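PDB 6BG8: Ice-binding protein 1 from Shewanella frigidimarina, which helps this bacterium adhere to ice and inhibits growth of the ice crystals, the chain here being its C-terminal ice-binding domain. Local coordinates for residues K189-T194 with N209-A214. Sequence-based numbering, arbitrary orientation.
With PO4 (phosphate ion), chain H.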
ATOM      1  N   LYS A 189      -7.884  -6.151  -7.801  1.00  5.53           N
ATOM      2  CA  LYS A 189      -7.288  -4.828  -7.697  1.00  5.37           C
ATOM      3  C   LYS A 189      -7.859  -4.063  -6.511  1.00  4.23           C
ATOM      4  O   LYS A 189      -8.924  -4.388  -5.986  1.00  7.27           O
ATOM      5  CB  LYS A 189      -7.529  -4.028  -8.976  1.00  8.80           C
ATOM      6  CG  LYS A 189      -8.986  -3.684  -9.232  1.00  8.15           C
ATOM      7  CD  LYS A 189      -9.121  -2.852 -10.498  1.00 12.15           C
ATOM      8  CE  LYS A 189     -10.587  -2.661 -10.873  1.00 19.54           C
ATOM      9  NZ  LYS A 189     -10.755  -2.012 -12.216  1.00 18.80           N
ATOM     10  N   THR A 190      -7.131  -3.029  -6.098  1.00  7.40           N
ATOM     11  CA  THR A 190      -7.612  -2.067  -5.115  1.00  6.07           C
ATOM     12  C   THR A 190      -7.756  -0.705  -5.784  1.00  6.82           C
ATOM     13  O   THR A 190      -6.812  -0.208  -6.414  1.00  6.14           O
ATOM     14  CB  THR A 190      -6.669  -1.975  -3.913  1.00  7.17           C
ATOM     15  OG1 THR A 190      -6.672  -3.227  -3.206  1.00  8.16           O
ATOM     16  CG2 THR A 190      -7.111  -0.867  -2.961  1.00  5.06           C
ATOM     17  N   VAL A 191      -8.945  -0.121  -5.669  1.00  4.53           N
ATOM     18  CA  VAL A 191      -9.272   1.162  -6.290  1.00  4.94           C
ATOM     19  C   VAL A 191      -9.733   2.098  -5.184  1.00  6.12           C
ATOM     20  O   VAL A 191     -10.668   1.774  -4.441  1.00  8.79           O
ATOM     21  CB  VAL A 191     -10.351   1.004  -7.372  1.00  6.18           C
ATOM     22  CG1 VAL A 191     -10.691   2.341  -7.983  1.00  7.46           C
ATOM     23  CG2 VAL A 191      -9.896   0.018  -8.442  1.00  8.34           C
ATOM     24  N   ILE A 192      -9.079   3.250  -5.064  1.00  6.87           N
ATOM     25  CA  ILE A 192      -9.346   4.212  -4.000  1.00  9.45           C
ATOM     26  C   ILE A 192     -10.048   5.425  -4.603  1.00  6.40           C
ATOM     27  O   ILE A 192      -9.547   6.015  -5.566  1.00  7.73           O
ATOM     28  CB  ILE A 192      -8.037   4.589  -3.286  1.00  7.06           C
ATOM     29  CG1 ILE A 192      -7.493   3.339  -2.577  1.00  7.86           C
ATOM     30  CG2 ILE A 192      -8.250   5.724  -2.300  1.00  6.94           C
ATOM     31  CD1 ILE A 192      -6.064   3.461  -2.066  1.00  9.35           C
ATOM     32  N   GLY A 193     -11.215   5.787  -4.049  1.00  7.26           N
ATOM     33  CA  GLY A 193     -12.095   6.728  -4.724  1.00  4.86           C
ATOM     34  C   GLY A 193     -11.624   8.170  -4.656  1.00  5.43           C
ATOM     35  O   GLY A 193     -10.848   8.562  -3.790  1.00  6.73           O
ATOM     36  N   THR A 194     -12.117   8.971  -5.613  1.00  7.39           N
ATOM     37  CA  THR A 194     -11.732  10.376  -5.708  1.00  7.43           C
ATOM     38  C   THR A 194     -11.943  11.090  -4.382  1.00  9.08           C
ATOM     39  O   THR A 194     -12.966  10.914  -3.718  1.00  8.59           O
ATOM     40  CB  THR A 194     -12.533  11.108  -6.792  1.00  8.96           C
ATOM     41  OG1 THR A 194     -13.922  11.124  -6.442  1.00  9.14           O
ATOM     42  CG2 THR A 194     -12.352  10.465  -8.165  1.00  8.54           C
ATOM     43  N   ASN A 209      -5.207   1.442  -8.128  1.00  5.07           N
ATOM     44  CA  ASN A 209      -5.573   2.656  -8.854  1.00  6.00           C
ATOM     45  C   ASN A 209      -6.120   3.650  -7.843  1.00  6.21           C
ATOM     46  O   ASN A 209      -7.215   3.451  -7.308  1.00  6.17           O
ATOM     47  CB  ASN A 209      -6.605   2.366  -9.946  1.00  7.76           C
ATOM     48  CG  ASN A 209      -6.192   1.212 -10.868  1.00  7.58           C
ATOM     49  OD1 ASN A 209      -7.030   0.394 -11.260  1.00 12.87           O
ATOM     50  ND2 ASN A 209      -4.914   1.152 -11.224  1.00 13.79           N
ATOM     51  N   VAL A 210      -5.365   4.716  -7.579  1.00  6.67           N
ATOM     52  CA  VAL A 210      -5.789   5.771  -6.663  1.00  6.41           C
ATOM     53  C   VAL A 210      -6.379   6.899  -7.498  1.00  7.61           C
ATOM     54  O   VAL A 210      -5.705   7.447  -8.379  1.00 10.72           O
ATOM     55  CB  VAL A 210      -4.620   6.272  -5.798  1.00  6.62           C
ATOM     56  CG1 VAL A 210      -5.145   7.137  -4.648  1.00  6.87           C
ATOM     57  CG2 VAL A 210      -3.794   5.086  -5.280  1.00  5.24           C
ATOM     58  N   ARG A 211      -7.636   7.240  -7.236  1.00  5.79           N
ATOM     59  CA  ARG A 211      -8.357   8.143  -8.117  1.00  7.47           C
ATOM     60  C   ARG A 211      -8.189   9.589  -7.648  1.00  6.15           C
ATOM     61  O   ARG A 211      -7.688   9.861  -6.555  1.00  7.61           O
ATOM     62  CB  ARG A 211      -9.827   7.714  -8.210  1.00  7.30           C
ATOM     63  CG  ARG A 211      -9.961   6.384  -8.969  1.00  6.71           C
ATOM     64  CD  ARG A 211     -11.296   5.706  -8.805  1.00 10.00           C
ATOM     65  NE  ARG A 211     -12.424   6.511  -9.264  1.00 13.84           N
ATOM     66  CZ  ARG A 211     -12.796   6.621 -10.536  1.00 17.57           C
ATOM     67  NH1 ARG A 211     -12.114   5.999 -11.492  1.00 17.65           N
ATOM     68  NH2 ARG A 211     -13.844   7.367 -10.849  1.00 13.04           N
ATOM     69  N   THR A 212      -8.586  10.515  -8.523  1.00  6.56           N
ATOM     70  CA  THR A 212      -8.301  11.944  -8.421  1.00  7.61           C
ATOM     71  C   THR A 212      -8.419  12.480  -6.998  1.00  5.45           C
ATOM     72  O   THR A 212      -9.493  12.451  -6.402  1.00  8.75           O
ATOM     73  CB  THR A 212      -9.270  12.699  -9.339  1.00  8.81           C
ATOM     74  OG1 THR A 212      -9.416  11.982 -10.575  1.00  7.52           O
ATOM     75  CG2 THR A 212      -8.743  14.083  -9.635  1.00  8.49           C
ATOM     76  N   GLY A 213      -7.314  12.999  -6.456  1.00  5.81           N
ATOM     77  CA  GLY A 213      -7.363  13.772  -5.231  1.00  6.99           C
ATOM     78  C   GLY A 213      -7.421  12.989  -3.935  1.00  6.79           C
ATOM     79  O   GLY A 213      -7.407  13.608  -2.865  1.00  8.99           O
ATOM     80  N   ALA A 214      -7.468  11.661  -3.982  1.00  7.60           N
ATOM     81  CA  ALA A 214      -7.490  10.891  -2.744  1.00  4.79           C
ATOM     82  C   ALA A 214      -6.203  11.092  -1.947  1.00  7.34           C
ATOM     83  O   ALA A 214      -5.129  11.346  -2.506  1.00  8.32           O
ATOM     84  CB  ALA A 214      -7.697   9.403  -3.038  1.00  6.83           C
TER
HETATM   85  P   PO4 H 306     -15.483   7.931  -7.334  1.00 11.83           P
HETATM   86  O1  PO4 H 306     -16.485   6.932  -6.812  1.00 15.77           O
HETATM   87  O2  PO4 H 306     -15.759   8.215  -8.797  1.00 14.30           O
HETATM   88  O3  PO4 H 306     -14.074   7.369  -7.248  1.00 11.68           O
HETATM   89  O4  PO4 H 306     -15.609   9.202  -6.523  1.00 12.28           O
HETATM   90  O   HOH W   1      -9.711   0.852 -11.777  1.00 24.02           O
HETATM   91  O   HOH W   2      -7.915  -1.322 -13.774  1.00 30.91           O
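Strands 190-192 and 208-210 pair in parallel, Val191 opposite Asn209 and Ile192 opposite Val210, through three backbone hydrogen bonds: Asn209 N to Thr190 O (2.9 Å), Ile192 N to Asn209 O, and Arg211 N to Ile192 O (2.8 Å). On the face of Val191 and Asn209, Val191 CG1, anti to its backbone N (chi1 179°), meets Arg211 CD at 3.5 Å as the two side chains cross. Asn209 OD1 lies near Val191 CG2 and Lys189 CD, and a water bridges it to Lys189 NZ; a second water makes the same link, its bond to NZ weak. Asn209 ND2 is hydrogen-bonded to Glu207 OE1 and Thr228 OG1. On the face of Ile192 and Val210, the two side chains run alongside each other, Val210 CG1 packing against Ile192 CB and CG2, and Ile192 CG2 reaches Ala214 CB at 3.8 Å; Val216 touches both Ile192 and Val210. The two segments belong to successive coils of the DUF3494 beta-solenoid. Beyond the strands, Arg211 to Ala214 form a type II turn with Gly213 at positive phi. Thr212 to Asn215 match the T-A/G-X-T/N motif, and Thr212, by similarity an ice-binding residue, is hydrogen-bonded through OG1 to Asp230 OD2. Thr194 CA approaches Thr212 O at 3.1 Å in a CH...O contact. A phosphate, probably from the crystallisation liquor and also hydrogen-bonded to Ala166 N, joins the segments: Arg211, its chain bent at chi3 (60°), gives NE to O3 (2.7 Å) and NH2 to O2, which lies in plane at the guanidinium edge, while Thr194 N donates a second hydrogen bond to O3 and Thr194 OG1 donates to O4 at 2.6 Å.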